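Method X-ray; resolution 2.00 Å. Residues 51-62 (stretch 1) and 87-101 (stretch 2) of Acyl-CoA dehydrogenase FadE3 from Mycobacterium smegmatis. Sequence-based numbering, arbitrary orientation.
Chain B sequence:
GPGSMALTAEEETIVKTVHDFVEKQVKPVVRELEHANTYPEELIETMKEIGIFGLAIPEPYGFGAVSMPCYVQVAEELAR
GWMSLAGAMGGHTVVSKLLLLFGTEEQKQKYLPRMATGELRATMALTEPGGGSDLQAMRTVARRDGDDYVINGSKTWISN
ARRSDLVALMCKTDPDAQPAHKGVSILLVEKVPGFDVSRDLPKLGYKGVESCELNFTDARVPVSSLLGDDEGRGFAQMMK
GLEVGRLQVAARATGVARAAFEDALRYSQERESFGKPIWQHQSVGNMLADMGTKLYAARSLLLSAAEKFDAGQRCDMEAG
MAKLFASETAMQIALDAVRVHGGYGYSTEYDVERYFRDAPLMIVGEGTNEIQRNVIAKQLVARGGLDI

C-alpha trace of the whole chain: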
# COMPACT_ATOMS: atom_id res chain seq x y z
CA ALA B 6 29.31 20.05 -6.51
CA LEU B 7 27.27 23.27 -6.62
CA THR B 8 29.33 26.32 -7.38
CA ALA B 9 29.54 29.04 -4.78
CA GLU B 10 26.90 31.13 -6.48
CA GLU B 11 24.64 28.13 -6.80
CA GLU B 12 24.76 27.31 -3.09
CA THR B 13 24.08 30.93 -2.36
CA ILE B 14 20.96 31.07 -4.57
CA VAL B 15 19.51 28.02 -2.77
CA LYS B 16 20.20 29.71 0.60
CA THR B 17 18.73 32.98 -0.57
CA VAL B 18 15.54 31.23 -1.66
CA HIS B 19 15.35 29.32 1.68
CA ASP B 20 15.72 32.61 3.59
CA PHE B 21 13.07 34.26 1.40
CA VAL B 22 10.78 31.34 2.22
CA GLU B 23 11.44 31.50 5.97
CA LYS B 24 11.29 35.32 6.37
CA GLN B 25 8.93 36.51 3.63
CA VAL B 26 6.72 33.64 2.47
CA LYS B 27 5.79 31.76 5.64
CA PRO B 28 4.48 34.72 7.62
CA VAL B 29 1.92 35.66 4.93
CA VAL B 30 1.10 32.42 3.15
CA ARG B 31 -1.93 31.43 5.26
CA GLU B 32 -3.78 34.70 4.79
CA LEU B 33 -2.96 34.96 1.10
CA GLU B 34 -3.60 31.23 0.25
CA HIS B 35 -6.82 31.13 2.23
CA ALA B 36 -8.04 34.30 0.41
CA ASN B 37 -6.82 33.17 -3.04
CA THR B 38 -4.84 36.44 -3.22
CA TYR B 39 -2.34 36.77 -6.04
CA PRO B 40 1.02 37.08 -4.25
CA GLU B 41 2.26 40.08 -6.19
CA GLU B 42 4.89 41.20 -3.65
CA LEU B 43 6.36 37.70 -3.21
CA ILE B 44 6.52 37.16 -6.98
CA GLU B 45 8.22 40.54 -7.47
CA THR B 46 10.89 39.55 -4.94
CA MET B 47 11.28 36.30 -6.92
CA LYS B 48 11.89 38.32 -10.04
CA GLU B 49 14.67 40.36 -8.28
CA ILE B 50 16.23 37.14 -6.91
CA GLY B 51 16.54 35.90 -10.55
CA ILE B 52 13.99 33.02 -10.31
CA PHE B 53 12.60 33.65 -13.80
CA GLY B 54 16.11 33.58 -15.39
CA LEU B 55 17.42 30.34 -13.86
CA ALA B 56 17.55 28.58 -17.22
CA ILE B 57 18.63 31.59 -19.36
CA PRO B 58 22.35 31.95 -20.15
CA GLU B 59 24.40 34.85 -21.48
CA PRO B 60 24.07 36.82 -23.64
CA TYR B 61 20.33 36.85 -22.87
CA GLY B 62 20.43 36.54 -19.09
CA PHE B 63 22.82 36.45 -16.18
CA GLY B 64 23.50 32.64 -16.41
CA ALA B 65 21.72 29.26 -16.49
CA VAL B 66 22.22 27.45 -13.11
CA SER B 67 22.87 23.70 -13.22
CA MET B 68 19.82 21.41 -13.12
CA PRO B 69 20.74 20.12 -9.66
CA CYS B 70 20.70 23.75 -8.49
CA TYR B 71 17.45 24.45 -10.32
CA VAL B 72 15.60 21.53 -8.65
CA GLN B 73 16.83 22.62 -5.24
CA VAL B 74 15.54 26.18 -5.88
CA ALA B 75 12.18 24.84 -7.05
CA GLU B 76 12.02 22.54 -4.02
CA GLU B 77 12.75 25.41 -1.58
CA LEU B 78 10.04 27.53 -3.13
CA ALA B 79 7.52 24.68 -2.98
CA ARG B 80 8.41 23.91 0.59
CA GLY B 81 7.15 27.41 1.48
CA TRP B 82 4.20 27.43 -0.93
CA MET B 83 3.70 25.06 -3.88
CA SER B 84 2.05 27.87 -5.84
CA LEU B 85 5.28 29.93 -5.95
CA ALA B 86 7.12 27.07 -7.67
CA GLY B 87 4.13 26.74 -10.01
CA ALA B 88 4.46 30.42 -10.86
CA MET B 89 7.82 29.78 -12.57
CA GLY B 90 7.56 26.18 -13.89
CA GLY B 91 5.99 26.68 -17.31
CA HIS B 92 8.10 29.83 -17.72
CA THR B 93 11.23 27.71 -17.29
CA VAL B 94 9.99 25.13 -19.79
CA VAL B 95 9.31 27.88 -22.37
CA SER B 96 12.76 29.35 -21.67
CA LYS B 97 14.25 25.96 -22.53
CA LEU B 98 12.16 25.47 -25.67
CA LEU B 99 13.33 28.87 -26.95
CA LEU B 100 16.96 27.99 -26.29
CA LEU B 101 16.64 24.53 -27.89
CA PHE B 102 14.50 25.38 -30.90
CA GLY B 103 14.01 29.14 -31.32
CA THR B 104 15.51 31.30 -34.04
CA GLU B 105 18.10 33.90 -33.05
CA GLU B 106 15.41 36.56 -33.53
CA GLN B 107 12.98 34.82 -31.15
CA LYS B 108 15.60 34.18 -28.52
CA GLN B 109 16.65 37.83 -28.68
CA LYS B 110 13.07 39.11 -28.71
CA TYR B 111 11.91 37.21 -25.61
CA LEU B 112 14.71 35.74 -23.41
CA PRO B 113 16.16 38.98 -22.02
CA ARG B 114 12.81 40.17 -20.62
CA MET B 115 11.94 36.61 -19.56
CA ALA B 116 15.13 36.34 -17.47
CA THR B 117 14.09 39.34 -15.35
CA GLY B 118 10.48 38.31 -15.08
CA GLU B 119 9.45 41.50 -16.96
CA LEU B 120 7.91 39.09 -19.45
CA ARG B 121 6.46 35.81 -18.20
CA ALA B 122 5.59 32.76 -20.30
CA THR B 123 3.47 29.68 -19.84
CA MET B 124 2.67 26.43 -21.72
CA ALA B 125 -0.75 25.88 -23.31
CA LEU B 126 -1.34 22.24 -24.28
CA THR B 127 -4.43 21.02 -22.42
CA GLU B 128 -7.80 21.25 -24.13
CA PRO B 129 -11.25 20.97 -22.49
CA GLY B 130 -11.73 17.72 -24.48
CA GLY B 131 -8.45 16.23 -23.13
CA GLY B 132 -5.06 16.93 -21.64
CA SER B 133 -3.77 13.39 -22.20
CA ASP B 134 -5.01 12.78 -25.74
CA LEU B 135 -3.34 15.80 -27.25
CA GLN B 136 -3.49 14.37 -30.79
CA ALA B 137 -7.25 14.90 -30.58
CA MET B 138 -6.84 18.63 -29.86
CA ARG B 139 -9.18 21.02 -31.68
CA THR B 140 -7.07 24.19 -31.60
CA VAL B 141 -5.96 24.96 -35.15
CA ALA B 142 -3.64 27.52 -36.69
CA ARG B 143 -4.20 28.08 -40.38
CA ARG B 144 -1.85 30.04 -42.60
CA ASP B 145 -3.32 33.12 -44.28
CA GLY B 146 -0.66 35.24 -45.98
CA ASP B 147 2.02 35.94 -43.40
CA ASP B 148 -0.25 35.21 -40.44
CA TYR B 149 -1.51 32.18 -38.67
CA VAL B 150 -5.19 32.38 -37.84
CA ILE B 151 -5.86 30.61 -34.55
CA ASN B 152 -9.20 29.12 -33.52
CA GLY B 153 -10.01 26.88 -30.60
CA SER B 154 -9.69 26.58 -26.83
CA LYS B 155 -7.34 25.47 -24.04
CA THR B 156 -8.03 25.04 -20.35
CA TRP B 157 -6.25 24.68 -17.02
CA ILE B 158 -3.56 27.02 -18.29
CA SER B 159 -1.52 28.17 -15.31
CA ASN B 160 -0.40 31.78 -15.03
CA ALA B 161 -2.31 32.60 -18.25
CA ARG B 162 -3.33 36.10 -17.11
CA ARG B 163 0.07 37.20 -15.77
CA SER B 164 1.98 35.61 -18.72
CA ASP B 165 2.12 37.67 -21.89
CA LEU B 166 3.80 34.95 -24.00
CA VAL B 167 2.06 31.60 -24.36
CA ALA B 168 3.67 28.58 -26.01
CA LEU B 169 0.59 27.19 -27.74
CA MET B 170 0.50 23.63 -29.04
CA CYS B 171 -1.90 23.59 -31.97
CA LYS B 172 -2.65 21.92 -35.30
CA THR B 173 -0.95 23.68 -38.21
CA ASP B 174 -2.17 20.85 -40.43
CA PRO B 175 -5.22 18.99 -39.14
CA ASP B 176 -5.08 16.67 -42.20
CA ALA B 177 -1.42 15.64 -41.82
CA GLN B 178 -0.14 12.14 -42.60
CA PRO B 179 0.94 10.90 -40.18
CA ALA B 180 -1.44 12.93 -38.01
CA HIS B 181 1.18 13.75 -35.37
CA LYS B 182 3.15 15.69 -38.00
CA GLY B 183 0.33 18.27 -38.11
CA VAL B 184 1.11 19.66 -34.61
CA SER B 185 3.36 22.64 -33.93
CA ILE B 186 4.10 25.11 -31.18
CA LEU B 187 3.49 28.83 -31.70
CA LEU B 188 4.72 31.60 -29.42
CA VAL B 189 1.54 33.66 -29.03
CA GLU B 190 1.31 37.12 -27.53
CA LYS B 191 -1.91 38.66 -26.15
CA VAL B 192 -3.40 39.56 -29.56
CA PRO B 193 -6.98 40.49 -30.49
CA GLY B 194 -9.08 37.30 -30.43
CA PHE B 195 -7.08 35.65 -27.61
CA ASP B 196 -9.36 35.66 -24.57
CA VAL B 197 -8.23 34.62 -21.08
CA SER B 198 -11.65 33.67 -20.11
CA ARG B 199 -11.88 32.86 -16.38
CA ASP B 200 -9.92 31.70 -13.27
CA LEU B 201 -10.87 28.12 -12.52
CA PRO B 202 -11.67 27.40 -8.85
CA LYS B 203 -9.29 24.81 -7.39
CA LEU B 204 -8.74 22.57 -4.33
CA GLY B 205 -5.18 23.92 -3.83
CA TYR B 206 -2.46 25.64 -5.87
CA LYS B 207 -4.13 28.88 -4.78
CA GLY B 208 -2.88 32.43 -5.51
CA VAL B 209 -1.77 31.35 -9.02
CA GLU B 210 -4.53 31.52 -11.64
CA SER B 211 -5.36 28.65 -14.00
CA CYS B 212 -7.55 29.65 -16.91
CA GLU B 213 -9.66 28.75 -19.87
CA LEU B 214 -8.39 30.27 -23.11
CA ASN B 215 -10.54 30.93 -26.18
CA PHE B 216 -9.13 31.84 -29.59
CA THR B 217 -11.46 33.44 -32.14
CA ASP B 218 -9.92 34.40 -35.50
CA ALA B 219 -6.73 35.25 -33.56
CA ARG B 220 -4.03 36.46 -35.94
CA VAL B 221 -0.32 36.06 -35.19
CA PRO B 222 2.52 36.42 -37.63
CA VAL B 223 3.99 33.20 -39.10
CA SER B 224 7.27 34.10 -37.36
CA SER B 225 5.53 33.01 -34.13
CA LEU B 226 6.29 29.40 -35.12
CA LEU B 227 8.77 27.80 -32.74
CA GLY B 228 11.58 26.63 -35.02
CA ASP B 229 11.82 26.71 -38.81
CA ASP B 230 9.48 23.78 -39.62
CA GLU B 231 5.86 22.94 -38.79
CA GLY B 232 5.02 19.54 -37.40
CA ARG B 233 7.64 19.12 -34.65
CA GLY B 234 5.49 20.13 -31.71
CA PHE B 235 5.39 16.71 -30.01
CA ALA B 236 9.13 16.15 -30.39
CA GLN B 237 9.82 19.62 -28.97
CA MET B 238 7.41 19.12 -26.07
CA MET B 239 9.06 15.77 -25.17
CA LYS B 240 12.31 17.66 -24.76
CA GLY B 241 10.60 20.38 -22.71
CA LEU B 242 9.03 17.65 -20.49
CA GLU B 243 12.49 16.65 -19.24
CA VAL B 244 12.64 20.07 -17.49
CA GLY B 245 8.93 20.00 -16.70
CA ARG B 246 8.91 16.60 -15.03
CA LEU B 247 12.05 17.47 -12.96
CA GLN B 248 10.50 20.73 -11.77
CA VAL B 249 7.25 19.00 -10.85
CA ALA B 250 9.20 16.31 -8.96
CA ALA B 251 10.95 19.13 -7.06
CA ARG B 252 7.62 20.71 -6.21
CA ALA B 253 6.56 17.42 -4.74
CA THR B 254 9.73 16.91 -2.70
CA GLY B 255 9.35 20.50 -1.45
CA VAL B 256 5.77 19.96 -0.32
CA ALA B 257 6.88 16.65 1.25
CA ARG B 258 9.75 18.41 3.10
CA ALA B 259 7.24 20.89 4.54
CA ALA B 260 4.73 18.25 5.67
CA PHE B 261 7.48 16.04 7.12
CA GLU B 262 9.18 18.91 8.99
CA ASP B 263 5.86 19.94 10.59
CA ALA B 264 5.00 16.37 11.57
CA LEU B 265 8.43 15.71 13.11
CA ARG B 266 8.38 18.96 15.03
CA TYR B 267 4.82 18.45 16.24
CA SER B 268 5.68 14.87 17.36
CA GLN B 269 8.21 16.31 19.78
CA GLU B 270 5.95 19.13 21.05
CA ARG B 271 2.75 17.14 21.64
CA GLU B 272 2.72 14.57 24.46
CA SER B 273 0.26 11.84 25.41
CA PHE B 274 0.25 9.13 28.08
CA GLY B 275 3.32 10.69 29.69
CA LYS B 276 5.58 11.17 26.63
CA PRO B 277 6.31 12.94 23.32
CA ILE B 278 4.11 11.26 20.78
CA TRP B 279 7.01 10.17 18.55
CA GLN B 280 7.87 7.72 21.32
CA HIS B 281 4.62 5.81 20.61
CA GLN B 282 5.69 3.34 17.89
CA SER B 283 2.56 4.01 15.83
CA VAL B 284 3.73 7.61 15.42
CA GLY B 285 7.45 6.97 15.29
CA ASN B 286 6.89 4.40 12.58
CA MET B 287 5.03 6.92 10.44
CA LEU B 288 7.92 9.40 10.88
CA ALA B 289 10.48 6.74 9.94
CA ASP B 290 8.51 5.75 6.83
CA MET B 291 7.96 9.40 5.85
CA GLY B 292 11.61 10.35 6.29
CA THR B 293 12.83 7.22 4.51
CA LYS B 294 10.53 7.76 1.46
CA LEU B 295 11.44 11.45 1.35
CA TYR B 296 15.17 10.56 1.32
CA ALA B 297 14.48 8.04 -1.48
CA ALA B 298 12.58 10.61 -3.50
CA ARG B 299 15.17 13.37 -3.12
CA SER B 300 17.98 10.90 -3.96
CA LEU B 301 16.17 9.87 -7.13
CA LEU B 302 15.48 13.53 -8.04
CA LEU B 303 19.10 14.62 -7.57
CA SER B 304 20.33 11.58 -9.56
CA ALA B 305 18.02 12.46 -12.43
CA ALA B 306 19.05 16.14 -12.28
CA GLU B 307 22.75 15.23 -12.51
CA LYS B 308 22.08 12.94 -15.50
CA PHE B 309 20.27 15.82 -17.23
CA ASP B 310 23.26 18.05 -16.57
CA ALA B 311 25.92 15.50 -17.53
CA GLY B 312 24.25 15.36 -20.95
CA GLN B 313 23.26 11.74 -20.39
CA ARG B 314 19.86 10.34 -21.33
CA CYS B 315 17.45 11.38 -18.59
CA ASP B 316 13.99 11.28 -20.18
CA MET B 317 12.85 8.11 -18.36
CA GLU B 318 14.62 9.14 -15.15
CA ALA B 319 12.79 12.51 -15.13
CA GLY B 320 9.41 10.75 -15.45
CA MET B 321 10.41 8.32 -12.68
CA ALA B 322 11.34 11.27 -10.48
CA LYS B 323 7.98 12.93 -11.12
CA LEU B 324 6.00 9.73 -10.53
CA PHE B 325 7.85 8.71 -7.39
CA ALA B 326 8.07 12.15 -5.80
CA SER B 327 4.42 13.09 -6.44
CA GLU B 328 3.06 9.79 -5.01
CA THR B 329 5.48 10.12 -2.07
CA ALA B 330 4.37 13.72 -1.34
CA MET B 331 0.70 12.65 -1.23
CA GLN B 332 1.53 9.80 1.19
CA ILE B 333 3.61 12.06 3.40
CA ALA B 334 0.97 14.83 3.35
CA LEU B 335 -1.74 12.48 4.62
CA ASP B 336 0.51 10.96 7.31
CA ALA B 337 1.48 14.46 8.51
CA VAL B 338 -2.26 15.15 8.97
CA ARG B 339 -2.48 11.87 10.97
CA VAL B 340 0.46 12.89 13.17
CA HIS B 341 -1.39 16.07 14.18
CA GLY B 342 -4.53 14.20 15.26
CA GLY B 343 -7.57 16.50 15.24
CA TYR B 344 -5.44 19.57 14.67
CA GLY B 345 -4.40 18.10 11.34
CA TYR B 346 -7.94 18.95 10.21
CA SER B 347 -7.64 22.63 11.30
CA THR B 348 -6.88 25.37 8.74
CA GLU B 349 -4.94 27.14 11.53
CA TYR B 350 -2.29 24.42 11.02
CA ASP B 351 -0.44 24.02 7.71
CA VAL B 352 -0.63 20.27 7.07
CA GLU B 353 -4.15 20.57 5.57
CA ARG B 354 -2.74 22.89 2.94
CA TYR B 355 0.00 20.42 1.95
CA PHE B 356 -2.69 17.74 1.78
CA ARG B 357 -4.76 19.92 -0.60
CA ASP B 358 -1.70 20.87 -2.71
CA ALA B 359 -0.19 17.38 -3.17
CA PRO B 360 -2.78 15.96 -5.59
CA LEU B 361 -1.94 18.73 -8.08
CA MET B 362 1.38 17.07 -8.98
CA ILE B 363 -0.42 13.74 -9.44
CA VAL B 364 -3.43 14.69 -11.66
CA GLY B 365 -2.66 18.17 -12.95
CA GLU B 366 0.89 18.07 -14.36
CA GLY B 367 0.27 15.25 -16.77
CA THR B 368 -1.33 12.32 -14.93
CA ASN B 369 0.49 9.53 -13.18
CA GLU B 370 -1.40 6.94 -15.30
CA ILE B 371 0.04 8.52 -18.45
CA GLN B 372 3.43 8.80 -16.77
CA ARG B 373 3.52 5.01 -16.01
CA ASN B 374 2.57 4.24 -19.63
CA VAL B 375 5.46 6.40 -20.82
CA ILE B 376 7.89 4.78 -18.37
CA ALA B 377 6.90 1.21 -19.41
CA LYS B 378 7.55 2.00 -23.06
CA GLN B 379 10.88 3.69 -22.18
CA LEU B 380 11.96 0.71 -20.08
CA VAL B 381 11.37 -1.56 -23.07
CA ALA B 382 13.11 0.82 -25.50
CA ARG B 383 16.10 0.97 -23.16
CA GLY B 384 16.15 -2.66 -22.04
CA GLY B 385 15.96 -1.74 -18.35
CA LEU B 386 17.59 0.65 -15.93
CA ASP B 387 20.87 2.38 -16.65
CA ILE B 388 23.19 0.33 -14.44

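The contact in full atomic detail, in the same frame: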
# COMPACT_ATOMS: atom_id res chain seq x y z
N GLY B 51 16.11 36.56 -9.30
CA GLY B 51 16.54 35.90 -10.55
C GLY B 51 15.79 34.59 -10.87
O GLY B 51 16.20 33.86 -11.77
N ILE B 52 14.69 34.30 -10.17
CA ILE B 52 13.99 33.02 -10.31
C ILE B 52 13.53 32.74 -11.76
O ILE B 52 13.53 31.59 -12.25
CB ILE B 52 12.76 32.95 -9.37
CG1 ILE B 52 13.12 33.05 -7.89
CG2 ILE B 52 11.93 31.68 -9.61
CD1 ILE B 52 14.01 31.93 -7.39
N PHE B 53 13.11 33.80 -12.45
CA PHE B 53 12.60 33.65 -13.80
C PHE B 53 13.69 33.56 -14.87
O PHE B 53 13.36 33.39 -16.05
CB PHE B 53 11.59 34.77 -14.08
CG PHE B 53 10.33 34.63 -13.28
CD1 PHE B 53 10.25 35.15 -12.01
CD2 PHE B 53 9.25 33.95 -13.78
CE1 PHE B 53 9.10 34.99 -11.24
CE2 PHE B 53 8.10 33.78 -13.03
CZ PHE B 53 8.02 34.30 -11.76
N GLY B 54 14.97 33.64 -14.48
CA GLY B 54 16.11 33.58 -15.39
C GLY B 54 17.02 32.40 -15.11
O GLY B 54 18.13 32.32 -15.63
N LEU B 55 16.57 31.46 -14.28
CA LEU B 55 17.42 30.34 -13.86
C LEU B 55 17.86 29.42 -14.99
O LEU B 55 18.84 28.71 -14.85
CB LEU B 55 16.72 29.49 -12.79
CG LEU B 55 16.50 30.14 -11.43
CD1 LEU B 55 15.56 29.30 -10.59
CD2 LEU B 55 17.80 30.36 -10.71
N ALA B 56 17.14 29.40 -16.10
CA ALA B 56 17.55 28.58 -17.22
C ALA B 56 18.05 29.41 -18.43
O ALA B 56 18.23 28.86 -19.51
CB ALA B 56 16.41 27.67 -17.64
N ILE B 57 18.32 30.69 -18.23
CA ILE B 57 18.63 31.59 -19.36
C ILE B 57 20.08 32.09 -19.29
O ILE B 57 20.42 32.90 -18.43
CB ILE B 57 17.63 32.78 -19.41
CG1 ILE B 57 16.21 32.25 -19.65
CG2 ILE B 57 18.02 33.75 -20.51
CD1 ILE B 57 15.13 33.31 -19.59
N PRO B 58 20.94 31.60 -20.20
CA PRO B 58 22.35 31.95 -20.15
C PRO B 58 22.65 33.27 -20.84
O PRO B 58 21.78 33.86 -21.47
CB PRO B 58 23.00 30.83 -20.94
CG PRO B 58 21.99 30.58 -22.01
CD PRO B 58 20.65 30.73 -21.34
N GLU B 59 23.90 33.72 -20.71
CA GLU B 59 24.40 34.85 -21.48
C GLU B 59 24.40 34.45 -22.95
O GLU B 59 24.61 33.29 -23.26
CB GLU B 59 25.82 35.20 -21.07
CG GLU B 59 26.00 35.57 -19.61
CD GLU B 59 27.45 35.84 -19.27
OE1 GLU B 59 28.25 36.07 -20.20
OE2 GLU B 59 27.80 35.81 -18.08
N PRO B 60 24.19 35.39 -23.86
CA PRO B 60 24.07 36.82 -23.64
C PRO B 60 22.70 37.31 -23.18
O PRO B 60 22.56 38.48 -22.86
CB PRO B 60 24.43 37.41 -25.02
CG PRO B 60 23.96 36.38 -25.98
CD PRO B 60 24.12 35.04 -25.29
N TYR B 61 21.70 36.42 -23.13
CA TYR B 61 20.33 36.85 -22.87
C TYR B 61 20.08 37.15 -21.40
O TYR B 61 19.40 38.11 -21.07
CB TYR B 61 19.32 35.79 -23.33
CG TYR B 61 19.64 35.21 -24.67
CD1 TYR B 61 19.43 35.93 -25.84
CD2 TYR B 61 20.14 33.94 -24.78
CE1 TYR B 61 19.73 35.40 -27.08
CE2 TYR B 61 20.44 33.39 -26.01
CZ TYR B 61 20.24 34.13 -27.16
OH TYR B 61 20.54 33.57 -28.36
N GLY B 62 20.61 36.33 -20.52
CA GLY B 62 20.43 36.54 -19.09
C GLY B 62 21.70 36.26 -18.31
O GLY B 62 22.69 35.82 -18.88
N GLY B 87 5.02 26.83 -8.83
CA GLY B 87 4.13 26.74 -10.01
C GLY B 87 4.18 28.00 -10.85
O GLY B 87 4.08 27.96 -12.07
N ALA B 88 4.37 29.13 -10.18
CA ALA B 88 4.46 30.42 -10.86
C ALA B 88 5.57 30.48 -11.89
O ALA B 88 5.45 31.24 -12.86
CB ALA B 88 4.67 31.54 -9.84
N MET B 89 6.64 29.72 -11.68
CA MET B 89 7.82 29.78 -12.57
C MET B 89 8.10 28.52 -13.41
O MET B 89 8.99 28.52 -14.24
CB MET B 89 9.07 30.23 -11.78
CG MET B 89 9.38 29.44 -10.52
SD MET B 89 10.23 27.87 -10.83
CE MET B 89 11.71 28.44 -11.57
N GLY B 90 7.33 27.46 -13.21
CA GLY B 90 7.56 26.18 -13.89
C GLY B 90 7.42 26.20 -15.41
O GLY B 90 8.39 25.98 -16.15
N GLY B 91 6.21 26.47 -15.88
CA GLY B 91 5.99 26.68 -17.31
C GLY B 91 6.89 27.72 -17.95
O GLY B 91 7.32 27.55 -19.10
N HIS B 92 7.19 28.79 -17.23
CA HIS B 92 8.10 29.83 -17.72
C HIS B 92 9.47 29.24 -17.99
O HIS B 92 10.08 29.50 -19.02
CB HIS B 92 8.18 30.95 -16.69
CG HIS B 92 9.13 32.04 -17.03
ND1 HIS B 92 8.73 33.21 -17.66
CD2 HIS B 92 10.44 32.20 -16.75
CE1 HIS B 92 9.77 34.01 -17.80
NE2 HIS B 92 10.82 33.42 -17.24
N THR B 93 9.95 28.41 -17.08
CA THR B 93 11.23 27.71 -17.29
C THR B 93 11.19 26.78 -18.52
O THR B 93 12.13 26.73 -19.33
CB THR B 93 11.62 26.89 -16.05
OG1 THR B 93 11.49 27.71 -14.86
CG2 THR B 93 13.04 26.41 -16.18
N VAL B 94 10.12 26.03 -18.66
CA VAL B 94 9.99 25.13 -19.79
C VAL B 94 10.02 25.93 -21.09
O VAL B 94 10.72 25.55 -22.02
CB VAL B 94 8.72 24.26 -19.67
CG1 VAL B 94 8.52 23.43 -20.91
CG2 VAL B 94 8.83 23.35 -18.44
N VAL B 95 9.30 27.06 -21.15
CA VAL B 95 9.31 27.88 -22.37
C VAL B 95 10.70 28.44 -22.62
O VAL B 95 11.15 28.47 -23.78
CB VAL B 95 8.29 29.05 -22.33
CG1 VAL B 95 8.42 29.92 -23.57
CG2 VAL B 95 6.88 28.51 -22.21
N SER B 96 11.39 28.89 -21.55
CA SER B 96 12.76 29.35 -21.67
C SER B 96 13.60 28.29 -22.37
O SER B 96 14.34 28.57 -23.30
CB SER B 96 13.38 29.71 -20.30
OG SER B 96 12.70 30.77 -19.64
N LYS B 97 13.48 27.05 -21.93
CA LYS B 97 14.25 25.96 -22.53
C LYS B 97 13.88 25.69 -23.98
O LYS B 97 14.75 25.45 -24.82
CB LYS B 97 14.08 24.70 -21.68
CG LYS B 97 14.90 23.50 -22.14
CD LYS B 97 16.36 23.64 -21.76
CE LYS B 97 17.13 22.36 -22.07
NZ LYS B 97 18.59 22.54 -21.83
N LEU B 98 12.59 25.66 -24.29
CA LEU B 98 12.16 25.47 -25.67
C LEU B 98 12.74 26.53 -26.63
O LEU B 98 13.17 26.21 -27.74
CB LEU B 98 10.65 25.45 -25.79
CG LEU B 98 9.98 24.26 -25.13
CD1 LEU B 98 8.47 24.40 -25.28
CD2 LEU B 98 10.48 22.95 -25.69
N LEU B 99 12.73 27.78 -26.18
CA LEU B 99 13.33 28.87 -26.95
C LEU B 99 14.82 28.63 -27.18
O LEU B 99 15.31 28.76 -28.29
CB LEU B 99 13.13 30.21 -26.25
CG LEU B 99 11.79 30.93 -26.48
CD1 LEU B 99 11.55 31.99 -25.41
CD2 LEU B 99 11.79 31.58 -27.86
N LEU B 100 15.54 28.27 -26.12
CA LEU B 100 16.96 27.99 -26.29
C LEU B 100 17.19 26.81 -27.22
O LEU B 100 18.05 26.89 -28.07
CB LEU B 100 17.60 27.73 -24.95
CG LEU B 100 17.74 29.02 -24.14
CD1 LEU B 100 17.87 28.65 -22.68
CD2 LEU B 100 18.93 29.85 -24.61
N LEU B 101 16.41 25.75 -27.09
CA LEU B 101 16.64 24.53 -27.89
C LEU B 101 16.27 24.68 -29.35
O LEU B 101 16.97 24.18 -30.22
CB LEU B 101 15.87 23.32 -27.31
CG LEU B 101 16.38 22.75 -25.97
CD1 LEU B 101 15.53 21.57 -25.53
CD2 LEU B 101 17.85 22.34 -26.05
O HOH W 1 13.11 30.10 -14.51
O HOH W 2 14.52 30.57 -16.76

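Residues 51-62, an irregular segment, pack along one side of the helix that carries residues 87-101, burying 545 Å² summed over both partners. Gly51 leaves the preceding helix in a Schellman motif with positive phi (103°), a backbone conformation that suits glycine because a CB here would be jammed against the preceding carbonyl oxygen. It does not touch the helix itself, but its carbonyl accepts a hydrogen bond from the backbone of Gly54 (Gly54 N to Gly51 O, 3.0 Å). Ile52 makes the first apolar contact, its CG2 lying 3.5 Å from Met89 CG. Its carbonyl reaches the helix through water 1, which donates to Ile52 O (2.7 Å from the water O) and to Thr93 OG1 (2.9 Å from the water O); the same hydroxyl donates to the helix backbone, Thr93 OG1 to Met89 O, 2.7 Å.

Phe53 loses more area to the other stretch than any other residue of the contact. Met89 CB sits over one face of its ring, 4.3 Å from the centroid and 26° off the normal, a CH-pi arrangement, while Ala88 O and His92 CD2 lie at the ring edge. That edge is directed at the face of the His92 imidazole, with centroids 5.0 Å apart and planes at 84°. The same imidazole donates the one direct hydrogen bond between the stretches, His92 NE2 to Phe53 O at 2.8 Å, so a single histidine meets both the ring and the backbone of Phe53. Water 2 adds a weak bond to Phe53 O (3.1 Å from the water O), accepts from Ala56 N (2.9 Å to the water O) and donates weakly to Ser96 OG (3.4 Å from the water O).

Gly54 opens a type I turn closed by Ile57 N to Gly54 O, 3.1 Å. Within it, Leu55 CD1 approaches Met89 CE at 4.1 Å, so the methionine side chain is met by Ile52, Phe53 and Leu55. Ala56 points its CB toward the helix, 3.9 Å from Thr93 CG2, and Ala56 O comes within 3.2 Å of Leu100 CD1, a close van der Waals approach. Ile57 starts sideways, but its end comes nearer, bringing CD1 to 3.5 Å from Ser96 OG; that hydroxyl donates to its own helix, Ser96 OG to His92 O, 3.0 Å.

Beyond the turn, Leu100 takes over: Pro58 CD lies 3.7 Å from Leu100 CD1, and Tyr61 CE2 lies 4.1 Å from Leu100 CD2. Glu59 and Pro60, joined by a cis peptide, stay clear of the helix.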